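PDB 5HAB: ribonuclease J, which probably degrades RNA as a metal-dependent exoribonuclease of the beta-CASP branch of the metallo-beta-lactamase superfamily. Local coordinates for residues A126-T131 and L305-L310; D369-S374 and K397-Y402; I26-V31 and H457-G462; D212-L217 and R421-E426. The protein carries 1 engineered substitution. All coordinates share one frame; numbering follows the deposited sequence.

Contact 1. Residues A126-T131 and L305-L310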
# COMPACT_ATOMS: atom_id res chain seq x y z
N ALA B 126 -22.07 -23.10 -26.73
CA ALA B 126 -21.44 -21.79 -26.65
C ALA B 126 -21.89 -20.85 -27.76
O ALA B 126 -22.59 -21.27 -28.69
CB ALA B 126 -19.92 -21.94 -26.67
N THR B 127 -21.51 -19.59 -27.65
CA THR B 127 -21.80 -18.61 -28.69
C THR B 127 -20.91 -18.86 -29.91
O THR B 127 -19.83 -19.45 -29.77
CB THR B 127 -21.58 -17.17 -28.18
OG1 THR B 127 -20.21 -17.01 -27.77
CG2 THR B 127 -22.51 -16.87 -27.02
N PRO B 128 -21.35 -18.41 -31.10
CA PRO B 128 -20.60 -18.58 -32.35
C PRO B 128 -19.11 -18.29 -32.25
O PRO B 128 -18.30 -19.14 -32.62
CB PRO B 128 -21.29 -17.59 -33.29
CG PRO B 128 -22.71 -17.61 -32.84
CD PRO B 128 -22.67 -17.80 -31.34
N TYR B 129 -18.75 -17.11 -31.74
CA TYR B 129 -17.34 -16.76 -31.60
C TYR B 129 -16.63 -17.72 -30.65
O TYR B 129 -15.55 -18.25 -30.95
CB TYR B 129 -17.19 -15.31 -31.12
CG TYR B 129 -15.76 -14.84 -31.08
CD1 TYR B 129 -15.00 -14.74 -32.24
CD2 TYR B 129 -15.16 -14.49 -29.88
CE1 TYR B 129 -13.69 -14.31 -32.21
CE2 TYR B 129 -13.84 -14.05 -29.84
CZ TYR B 129 -13.12 -13.97 -31.00
OH TYR B 129 -11.81 -13.54 -30.97
N THR B 130 -17.26 -17.95 -29.50
CA THR B 130 -16.73 -18.87 -28.50
C THR B 130 -16.56 -20.27 -29.09
O THR B 130 -15.52 -20.90 -28.90
CB THR B 130 -17.65 -18.97 -27.28
OG1 THR B 130 -18.00 -17.66 -26.82
CG2 THR B 130 -16.95 -19.73 -26.16
N THR B 131 -17.59 -20.74 -29.80
CA THR B 131 -17.53 -22.06 -30.42
C THR B 131 -16.37 -22.14 -31.38
O THR B 131 -15.65 -23.13 -31.41
CB THR B 131 -18.82 -22.40 -31.19
OG1 THR B 131 -19.04 -21.42 -32.22
CG2 THR B 131 -20.03 -22.44 -30.27
N LEU B 305 -16.01 -14.31 -38.89
CA LEU B 305 -17.40 -14.52 -38.47
C LEU B 305 -18.19 -13.22 -38.48
O LEU B 305 -19.36 -13.20 -38.11
CB LEU B 305 -17.46 -15.17 -37.08
CG LEU B 305 -17.14 -16.66 -36.91
CD1 LEU B 305 -15.73 -17.02 -37.36
CD2 LEU B 305 -17.35 -17.07 -35.46
N GLY B 306 -17.54 -12.15 -38.92
CA GLY B 306 -18.23 -10.89 -39.12
C GLY B 306 -18.51 -10.07 -37.87
O GLY B 306 -19.46 -9.30 -37.83
N TYR B 307 -17.68 -10.23 -36.84
CA TYR B 307 -17.85 -9.44 -35.62
C TYR B 307 -17.16 -8.08 -35.74
O TYR B 307 -17.64 -7.09 -35.18
CB TYR B 307 -17.33 -10.21 -34.41
CG TYR B 307 -18.27 -11.30 -33.96
CD1 TYR B 307 -19.39 -11.01 -33.19
CD2 TYR B 307 -18.04 -12.63 -34.30
CE1 TYR B 307 -20.26 -12.00 -32.77
CE2 TYR B 307 -18.91 -13.63 -33.89
CZ TYR B 307 -20.01 -13.31 -33.12
OH TYR B 307 -20.88 -14.30 -32.71
N ILE B 308 -16.04 -8.03 -36.46
CA ILE B 308 -15.36 -6.76 -36.71
C ILE B 308 -15.08 -6.56 -38.18
O ILE B 308 -14.83 -7.52 -38.92
CB ILE B 308 -14.05 -6.65 -35.93
CG1 ILE B 308 -13.25 -7.95 -36.04
CG2 ILE B 308 -14.32 -6.23 -34.50
CD1 ILE B 308 -11.76 -7.75 -35.99
N ASP B 309 -15.11 -5.30 -38.61
CA ASP B 309 -14.73 -4.94 -39.96
C ASP B 309 -13.29 -4.43 -39.95
O ASP B 309 -12.90 -3.68 -39.06
CB ASP B 309 -15.68 -3.89 -40.53
CG ASP B 309 -15.60 -3.78 -42.04
OD1 ASP B 309 -15.13 -4.75 -42.68
OD2 ASP B 309 -16.00 -2.73 -42.58
N LEU B 310 -12.50 -4.84 -40.94
CA LEU B 310 -11.12 -4.40 -41.04
C LEU B 310 -10.87 -3.65 -42.35
O LEU B 310 -11.34 -4.07 -43.41
CB LEU B 310 -10.16 -5.59 -40.93
CG LEU B 310 -10.13 -6.32 -39.58
CD1 LEU B 310 -9.16 -7.49 -39.64
CD2 LEU B 310 -9.75 -5.36 -38.46
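Tyr307 OH reaches in against the first turn of helix 128-138, where it lies 3.4 Å from Pro128 CB; the same oxygen has a weak hydrogen bond with Asp178 OD2. Pro128 CB stands at the edge of the Tyr307 ring, near the ring plane, and the proline and tyrosine side chains cross at about a right angle. Tyr129 meets the same ring differently. Its CB is 3.7 Å from Tyr307 CE2, and its own ring turns an edge toward the Tyr307 face in an offset edge-to-face pair, centroids 5.7 Å apart and planes at 67°. That placement follows from chi1 of -175°, which swings the Tyr129 ring to the carbonyl side of its backbone and on to Tyr298 O, the hydrogen-bond partner of its hydroxyl. The contact joins the metallo-beta-lactamase part of the chain to the beta-CASP part: Thr127 is the N-cap of helix 128-138, while Gly306 closes helix 293-304 with a Schellman motif. Just before that glycine, Leu305 sends its CD2 branch to Pro128 O at 3.6 Å and on to Tyr129 CA. Ile177 lies against both tyrosine side chains.

Contact 2. Residues D369-S374 and K397-Y402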
# COMPACT_ATOMS: atom_id res chain seq x y z
N ASP B 369 10.22 7.15 -28.55
CA ASP B 369 9.24 6.15 -28.98
C ASP B 369 8.19 5.87 -27.91
O ASP B 369 8.50 5.77 -26.72
CB ASP B 369 9.94 4.85 -29.39
CG ASP B 369 10.59 4.94 -30.76
OD1 ASP B 369 10.11 5.73 -31.59
OD2 ASP B 369 11.58 4.21 -31.00
N ARG B 370 6.94 5.76 -28.34
CA ARG B 370 5.83 5.63 -27.40
C ARG B 370 5.20 4.22 -27.42
O ARG B 370 4.74 3.72 -28.45
CB ARG B 370 4.80 6.73 -27.71
CG ARG B 370 5.25 8.14 -27.26
CD ARG B 370 4.67 9.22 -28.18
NE ARG B 370 3.32 8.87 -28.57
CZ ARG B 370 2.23 9.41 -28.04
NH1 ARG B 370 2.33 10.35 -27.10
NH2 ARG B 370 1.02 9.02 -28.45
N ILE B 371 5.20 3.58 -26.25
CA ILE B 371 4.62 2.25 -26.10
C ILE B 371 3.38 2.31 -25.22
O ILE B 371 3.45 2.66 -24.04
CB ILE B 371 5.65 1.25 -25.57
CG1 ILE B 371 6.87 1.27 -26.49
CG2 ILE B 371 5.05 -0.14 -25.47
CD1 ILE B 371 7.96 0.34 -26.10
N ILE B 372 2.23 1.98 -25.82
CA ILE B 372 0.95 2.09 -25.15
C ILE B 372 0.42 0.73 -24.73
O ILE B 372 0.03 -0.09 -25.56
CB ILE B 372 -0.08 2.80 -26.05
CG1 ILE B 372 0.38 4.22 -26.38
CG2 ILE B 372 -1.45 2.81 -25.40
CD1 ILE B 372 0.98 4.36 -27.76
N PHE B 373 0.42 0.49 -23.42
CA PHE B 373 -0.18 -0.69 -22.83
C PHE B 373 -1.67 -0.44 -22.58
O PHE B 373 -2.04 0.18 -21.59
CB PHE B 373 0.51 -1.06 -21.52
CG PHE B 373 1.93 -1.51 -21.68
CD1 PHE B 373 2.94 -0.59 -21.94
CD2 PHE B 373 2.27 -2.84 -21.55
CE1 PHE B 373 4.25 -1.00 -22.08
CE2 PHE B 373 3.58 -3.26 -21.69
CZ PHE B 373 4.57 -2.33 -21.96
N SER B 374 -2.51 -0.91 -23.50
CA SER B 374 -3.95 -0.81 -23.30
C SER B 374 -4.43 -2.01 -22.49
O SER B 374 -5.18 -2.85 -22.98
CB SER B 374 -4.67 -0.75 -24.64
OG SER B 374 -5.99 -0.32 -24.44
N LYS B 397 15.98 1.68 -23.26
CA LYS B 397 16.21 2.05 -24.65
C LYS B 397 15.50 3.35 -25.02
O LYS B 397 15.39 3.69 -26.19
CB LYS B 397 15.77 0.92 -25.59
CG LYS B 397 16.66 -0.32 -25.57
CD LYS B 397 16.41 -1.20 -26.79
CE LYS B 397 17.26 -2.46 -26.78
NZ LYS B 397 16.83 -3.39 -25.69
N GLY B 398 15.01 4.06 -24.00
CA GLY B 398 14.46 5.40 -24.19
C GLY B 398 12.99 5.54 -24.53
O GLY B 398 12.54 6.64 -24.87
N ALA B 399 12.23 4.46 -24.43
CA ALA B 399 10.81 4.50 -24.78
C ALA B 399 10.00 5.23 -23.72
O ALA B 399 10.38 5.27 -22.55
CB ALA B 399 10.27 3.09 -24.98
N ARG B 400 8.88 5.82 -24.13
CA ARG B 400 7.97 6.45 -23.19
C ARG B 400 6.76 5.54 -22.99
O ARG B 400 6.07 5.17 -23.94
CB ARG B 400 7.53 7.85 -23.67
CG ARG B 400 8.67 8.82 -24.04
CD ARG B 400 9.70 9.01 -22.92
NE ARG B 400 9.13 9.56 -21.69
CZ ARG B 400 9.78 9.62 -20.53
NH1 ARG B 400 11.03 9.18 -20.43
NH2 ARG B 400 9.18 10.13 -19.45
N ILE B 401 6.53 5.15 -21.73
CA ILE B 401 5.52 4.17 -21.40
C ILE B 401 4.18 4.81 -21.04
O ILE B 401 4.10 5.57 -20.08
CB ILE B 401 5.99 3.28 -20.24
CG1 ILE B 401 7.39 2.72 -20.53
CG2 ILE B 401 4.99 2.16 -19.98
CD1 ILE B 401 7.46 1.87 -21.76
N TYR B 402 3.15 4.47 -21.80
CA TYR B 402 1.78 4.84 -21.43
C TYR B 402 1.08 3.60 -20.88
O TYR B 402 0.76 2.68 -21.62
CB TYR B 402 1.01 5.39 -22.62
CG TYR B 402 1.52 6.72 -23.13
CD1 TYR B 402 2.71 6.79 -23.84
CD2 TYR B 402 0.81 7.89 -22.92
CE1 TYR B 402 3.18 8.00 -24.32
CE2 TYR B 402 1.28 9.10 -23.40
CZ TYR B 402 2.47 9.15 -24.10
OH TYR B 402 2.95 10.34 -24.58
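The Tyr402 ring and the Arg370 guanidinium meet at a slant, their planes 60° apart, with Tyr402 CE1 over one face of the guanidinium and Ile371 O at the edge of the tyrosine ring. With CG anti to the carbonyl carbon (chi1 -73°), Arg370 lays CG 3.6 Å from Tyr402 CE1; bends at chi2 and chi3 then bring the guanidinium to the ring. NH1 comes close to the phenol oxygen at too poor an angle for a hydrogen bond, and NH2 is bonded to Val251 O instead. The Phe373 ring has Tyr402 O in plane at its edge, and its CE1 lies 3.9 Å from Ile401 CG2. The strands that carry these groups pair in parallel, Arg370 with Arg400, Ile371 with Ile401, Ile372 with Tyr402, through Arg400 N to Asp369 O (2.6 Å), Ile371 N to Arg400 O, Tyr402 N to Ile371 O and Phe373 N to Tyr402 O (2.9 Å). This is the last beta-alpha-beta unit of the parallel beta-CASP sheet, with helix 381-396 as the crossover. Ile371, whose CD1 is 3.8 Å from Ala399 CB, looks with Ile401 and Phe373 toward that helix, while Ile372 and Tyr402 look toward helix 241-253. Strand 400-402 is the outermost within the chain, and Arg400 leads off it to Glu414 and Asp447 of the second subunit.

Contact 3. Residues I26-V31 and H457-G462. With SO4 (sulfate ion), chain M.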
# COMPACT_ATOMS: atom_id res chain seq x y z
N ILE B 26 -31.86 -29.18 -6.63
CA ILE B 26 -30.82 -28.40 -7.28
C ILE B 26 -29.49 -28.58 -6.56
O ILE B 26 -29.42 -28.49 -5.34
CB ILE B 26 -31.20 -26.90 -7.32
CG1 ILE B 26 -32.53 -26.69 -8.05
CG2 ILE B 26 -30.09 -26.06 -7.96
CD1 ILE B 26 -32.45 -26.91 -9.54
N GLY B 27 -28.42 -28.84 -7.30
CA GLY B 27 -27.10 -28.86 -6.72
C GLY B 27 -26.23 -27.77 -7.32
O GLY B 27 -26.15 -27.65 -8.54
N ILE B 28 -25.60 -26.98 -6.48
CA ILE B 28 -24.64 -25.99 -6.94
C ILE B 28 -23.28 -26.50 -6.50
O ILE B 28 -22.95 -26.44 -5.32
CB ILE B 28 -24.90 -24.57 -6.38
CG1 ILE B 28 -26.35 -24.14 -6.58
CG2 ILE B 28 -23.93 -23.57 -7.02
CD1 ILE B 28 -26.76 -23.98 -8.02
N ILE B 29 -22.50 -27.01 -7.45
CA ILE B 29 -21.21 -27.61 -7.15
C ILE B 29 -20.08 -26.68 -7.57
O ILE B 29 -19.96 -26.33 -8.74
CB ILE B 29 -21.06 -28.99 -7.81
CG1 ILE B 29 -22.19 -29.93 -7.37
CG2 ILE B 29 -19.72 -29.60 -7.46
CD1 ILE B 29 -23.39 -29.95 -8.30
N ALA B 30 -19.27 -26.28 -6.60
CA ALA B 30 -18.10 -25.45 -6.85
C ALA B 30 -16.90 -26.33 -7.16
O ALA B 30 -16.44 -27.07 -6.29
CB ALA B 30 -17.83 -24.55 -5.65
N VAL B 31 -16.38 -26.26 -8.38
CA VAL B 31 -15.29 -27.16 -8.76
C VAL B 31 -13.95 -26.44 -8.74
O VAL B 31 -13.00 -26.90 -8.12
CB VAL B 31 -15.55 -27.80 -10.13
CG1 VAL B 31 -14.49 -28.84 -10.42
CG2 VAL B 31 -16.93 -28.43 -10.15
N HIS B 457 -24.68 -17.90 0.20
CA HIS B 457 -23.86 -19.07 0.48
C HIS B 457 -22.41 -18.96 0.04
O HIS B 457 -22.11 -18.65 -1.11
CB HIS B 457 -24.51 -20.30 -0.14
CG HIS B 457 -25.97 -20.42 0.18
ND1 HIS B 457 -26.42 -21.06 1.32
CD2 HIS B 457 -27.06 -19.92 -0.44
CE1 HIS B 457 -27.74 -20.97 1.37
NE2 HIS B 457 -28.15 -20.29 0.31
N LEU B 458 -21.52 -19.23 0.99
CA LEU B 458 -20.09 -19.20 0.76
C LEU B 458 -19.58 -20.61 0.50
O LEU B 458 -19.52 -21.44 1.41
CB LEU B 458 -19.37 -18.59 1.97
CG LEU B 458 -17.84 -18.58 1.92
CD1 LEU B 458 -17.34 -17.93 0.64
CD2 LEU B 458 -17.27 -17.88 3.14
N LEU B 459 -19.27 -20.90 -0.76
CA LEU B 459 -18.74 -22.21 -1.15
C LEU B 459 -17.22 -22.21 -1.35
O LEU B 459 -16.65 -21.24 -1.86
CB LEU B 459 -19.42 -22.68 -2.44
CG LEU B 459 -20.94 -22.89 -2.40
CD1 LEU B 459 -21.40 -23.57 -3.68
CD2 LEU B 459 -21.32 -23.71 -1.18
N ARG B 460 -16.59 -23.31 -0.97
CA ARG B 460 -15.19 -23.58 -1.27
C ARG B 460 -15.12 -24.61 -2.41
O ARG B 460 -16.08 -25.34 -2.63
CB ARG B 460 -14.46 -24.10 -0.03
CG ARG B 460 -14.62 -23.23 1.22
CD ARG B 460 -13.87 -21.92 1.07
NE ARG B 460 -12.45 -22.06 1.38
CZ ARG B 460 -11.49 -21.33 0.82
NH1 ARG B 460 -11.79 -20.42 -0.09
NH2 ARG B 460 -10.23 -21.53 1.17
N ASN B 461 -13.99 -24.67 -3.12
CA ASN B 461 -13.81 -25.69 -4.17
C ASN B 461 -14.14 -27.08 -3.63
O ASN B 461 -13.66 -27.47 -2.56
CB ASN B 461 -12.37 -25.69 -4.72
CG ASN B 461 -12.03 -24.45 -5.53
OD1 ASN B 461 -12.90 -23.81 -6.13
ND2 ASN B 461 -10.75 -24.12 -5.58
N GLY B 462 -14.96 -27.82 -4.36
CA GLY B 462 -15.27 -29.19 -4.02
C GLY B 462 -16.54 -29.33 -3.22
O GLY B 462 -16.97 -30.45 -2.91
S SO4 M . -24.95 -23.06 4.25
O1 SO4 M . -25.26 -21.99 3.30
O2 SO4 M . -25.96 -23.07 5.30
O3 SO4 M . -23.63 -22.82 4.83
O4 SO4 M . -24.95 -24.34 3.56
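Past Ala30 the loop 457-462 comes in at an angle, the direction from Leu459 to Gly462 lying 55° from that of Ile28 to Val31, and the two backbones join through a short Gly462 N to Ala30 O bond of 2.5 Å with an N-H...O angle of 161°. The methyl of Ala30 points toward the loop: its CB lies 3.6 Å from Arg460 O and 4.0 Å from Leu459 CB. Leu459 is the main apolar side chain on the loop side. With CG set beside the backbone N (chi1 -61°), it reaches back along the strand and puts CD1 3.7 Å from Ile28 O and 4.2 Å from Ile28 CG2, crossing the isoleucine at about a right angle. Asn461 lies along the Val31 carbonyl, CB 3.7 Å from Val31 O, but its amide is held by the turn after the strand: OD1 takes Tyr34 N and ND2 bonds to Glu36, so both ends of a flat group are fixed. Gly462 follows at positive phi, which lets the loop turn into its strand. At the far end of the loop, His457 directs ND1 to a sulfate ion, probably from the crystallisation liquor, while NE2 bonds to His427. Arg460 turns outward to Glu446 of the third subunit, whose Leu458 also packs on its counterpart here. The loop leaves helix 435-447 and runs into strand 464-469, an edge strand of a mixed sheet of the metallo-beta-lactamase fold. Strand 24-32 lies antiparallel between it and strand 41-46.

Contact 4. Residues D212-L217 and R421-E426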
# COMPACT_ATOMS: atom_id res chain seq x y z
N ASP B 212 -34.37 -5.93 -19.57
CA ASP B 212 -35.76 -6.37 -19.66
C ASP B 212 -35.89 -7.85 -19.33
O ASP B 212 -36.73 -8.24 -18.52
CB ASP B 212 -36.30 -6.10 -21.06
CG ASP B 212 -36.48 -4.62 -21.34
OD1 ASP B 212 -36.52 -3.83 -20.37
OD2 ASP B 212 -36.56 -4.25 -22.53
N ARG B 213 -35.07 -8.67 -19.98
CA ARG B 213 -35.10 -10.10 -19.77
C ARG B 213 -34.70 -10.44 -18.34
O ARG B 213 -35.25 -11.35 -17.74
CB ARG B 213 -34.20 -10.83 -20.76
CG ARG B 213 -34.26 -12.35 -20.65
CD ARG B 213 -35.70 -12.84 -20.80
NE ARG B 213 -35.80 -14.28 -20.58
CZ ARG B 213 -36.81 -14.86 -19.92
NH1 ARG B 213 -37.79 -14.12 -19.42
NH2 ARG B 213 -36.83 -16.17 -19.77
N LEU B 214 -33.74 -9.69 -17.79
CA LEU B 214 -33.31 -9.91 -16.42
C LEU B 214 -34.48 -9.68 -15.46
O LEU B 214 -34.71 -10.47 -14.54
CB LEU B 214 -32.14 -8.99 -16.05
CG LEU B 214 -30.83 -9.16 -16.82
CD1 LEU B 214 -29.77 -8.18 -16.33
CD2 LEU B 214 -30.32 -10.58 -16.74
N LYS B 215 -35.23 -8.61 -15.71
CA LYS B 215 -36.38 -8.28 -14.87
C LYS B 215 -37.46 -9.35 -14.98
O LYS B 215 -38.02 -9.80 -13.97
CB LYS B 215 -36.95 -6.91 -15.26
CG LYS B 215 -36.00 -5.75 -15.06
CD LYS B 215 -36.66 -4.43 -15.43
CE LYS B 215 -35.65 -3.30 -15.49
NZ LYS B 215 -36.30 -2.02 -15.88
N GLU B 216 -37.74 -9.75 -16.22
CA GLU B 216 -38.69 -10.83 -16.48
C GLU B 216 -38.30 -12.10 -15.72
O GLU B 216 -39.14 -12.68 -15.04
CB GLU B 216 -38.79 -11.12 -17.98
CG GLU B 216 -39.57 -10.07 -18.75
CD GLU B 216 -39.77 -10.45 -20.20
OE1 GLU B 216 -38.99 -11.27 -20.72
OE2 GLU B 216 -40.72 -9.92 -20.83
N LEU B 217 -37.05 -12.52 -15.85
CA LEU B 217 -36.52 -13.68 -15.11
C LEU B 217 -36.76 -13.53 -13.62
O LEU B 217 -37.19 -14.47 -12.95
CB LEU B 217 -35.02 -13.87 -15.36
CG LEU B 217 -34.59 -14.85 -16.44
CD1 LEU B 217 -33.08 -14.85 -16.54
CD2 LEU B 217 -35.10 -16.24 -16.12
N ARG B 421 -31.11 -6.63 -7.59
CA ARG B 421 -32.46 -6.09 -7.53
C ARG B 421 -33.31 -6.52 -8.72
O ARG B 421 -34.54 -6.59 -8.62
CB ARG B 421 -32.43 -4.56 -7.46
CG ARG B 421 -31.98 -3.99 -6.13
CD ARG B 421 -32.32 -2.50 -6.00
NE ARG B 421 -33.51 -2.12 -6.77
CZ ARG B 421 -33.46 -1.47 -7.93
NH1 ARG B 421 -32.29 -1.13 -8.45
NH2 ARG B 421 -34.59 -1.16 -8.56
N MET B 422 -32.67 -6.84 -9.83
CA MET B 422 -33.39 -7.27 -11.02
C MET B 422 -33.75 -8.75 -10.99
O MET B 422 -34.90 -9.13 -11.21
CB MET B 422 -32.58 -6.95 -12.28
CG MET B 422 -32.55 -5.46 -12.62
SD MET B 422 -31.72 -5.11 -14.18
CE MET B 422 -30.02 -5.48 -13.75
N LEU B 423 -32.77 -9.60 -10.70
CA LEU B 423 -33.00 -11.04 -10.73
C LEU B 423 -33.76 -11.53 -9.50
O LEU B 423 -34.38 -12.60 -9.54
CB LEU B 423 -31.67 -11.79 -10.85
CG LEU B 423 -31.04 -11.78 -12.24
CD1 LEU B 423 -29.72 -12.53 -12.24
CD2 LEU B 423 -32.01 -12.38 -13.25
N LYS B 424 -33.72 -10.74 -8.43
CA LYS B 424 -34.30 -11.12 -7.14
C LYS B 424 -34.11 -12.60 -6.79
O LYS B 424 -35.07 -13.31 -6.51
CB LYS B 424 -35.79 -10.76 -7.11
CG LYS B 424 -36.06 -9.28 -7.38
CD LYS B 424 -37.55 -8.98 -7.39
CE LYS B 424 -37.87 -7.82 -8.33
NZ LYS B 424 -39.34 -7.61 -8.46
N PRO B 425 -32.86 -13.08 -6.83
CA PRO B 425 -32.67 -14.52 -6.61
C PRO B 425 -33.02 -14.95 -5.19
O PRO B 425 -32.88 -14.19 -4.24
CB PRO B 425 -31.18 -14.71 -6.89
CG PRO B 425 -30.57 -13.42 -6.52
CD PRO B 425 -31.57 -12.38 -6.95
N GLU B 426 -33.46 -16.19 -5.06
CA GLU B 426 -33.81 -16.77 -3.77
C GLU B 426 -32.54 -17.11 -2.99
O GLU B 426 -32.50 -17.00 -1.77
CB GLU B 426 -34.67 -18.01 -3.98
CG GLU B 426 -35.16 -18.68 -2.71
CD GLU B 426 -36.10 -19.83 -3.01
OE1 GLU B 426 -36.42 -20.04 -4.21
OE2 GLU B 426 -36.51 -20.54 -2.07
O HOH W 1 -38.04 -8.37 -11.41
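Leu214 and Leu217 on helix 211-220 pack against Met422 and Leu423 at the C-terminal end of helix 413-423, an apolar helix-to-helix contact on the six-stranded sheet of the metallo-beta-lactamase fold. The backbones come close, with Lys215 and Met422 CA atoms 5.0 Å apart. Met422 runs extended from its backbone and then bends at chi3 (-69°), which brings its terminal methyl CE to 3.7 Å from Leu214 CD1; the two side chains slant across each other. Leu423 touches the same leucine and the next turn, its CD2 lodging 3.5 Å from Leu214 O and 4.0 Å from Leu217 CB. Two of the leucines continue inward: Leu217 rests on Ala190 and Val192, Leu423 on Val192 and Leu225, so both helices rest on strand 189-194. Leu217 CG also lies over the middle of one face of the Arg213 guanidinium, which is tied to Glu168 and Glu220. Lys424, with positive phi, ends helix 413-423 and lets the chain turn toward strand 427-431. Glu256 of the second subunit packs on Met422 and pairs with Lys215 NZ. One water donates to Lys215 O at 2.9 Å and to Met422 O at 3.2 Å. The carbonyls of Lys215 and Met422, both acceptors, cannot bond to each other, and the water supplies the protons; the leucines thus face the sheet, while the water and the lysine carry the polar side of the seam.

Contact 3 encloses the others along the chain: it ties strand 24-32 to the loop before the last strand, so the two ends of the chain build one sheet of the metallo-beta-lactamase domain. Contact 4 lies near it, centres about 22 Å apart, on the other sheet of that domain, and contact 2 is nested inside the loop closed by contact 4. Contact 2, about 45 Å from contact 4 centre to centre, belongs to the beta-CASP sheet; the chain enters that domain after 212-217 and returns through 421-426, as an insertion would. Contact 1 crosses contact 4 in sequence and bridges the two domains. Contacts 2 and 4 both reach the second subunit, contact 3 the third.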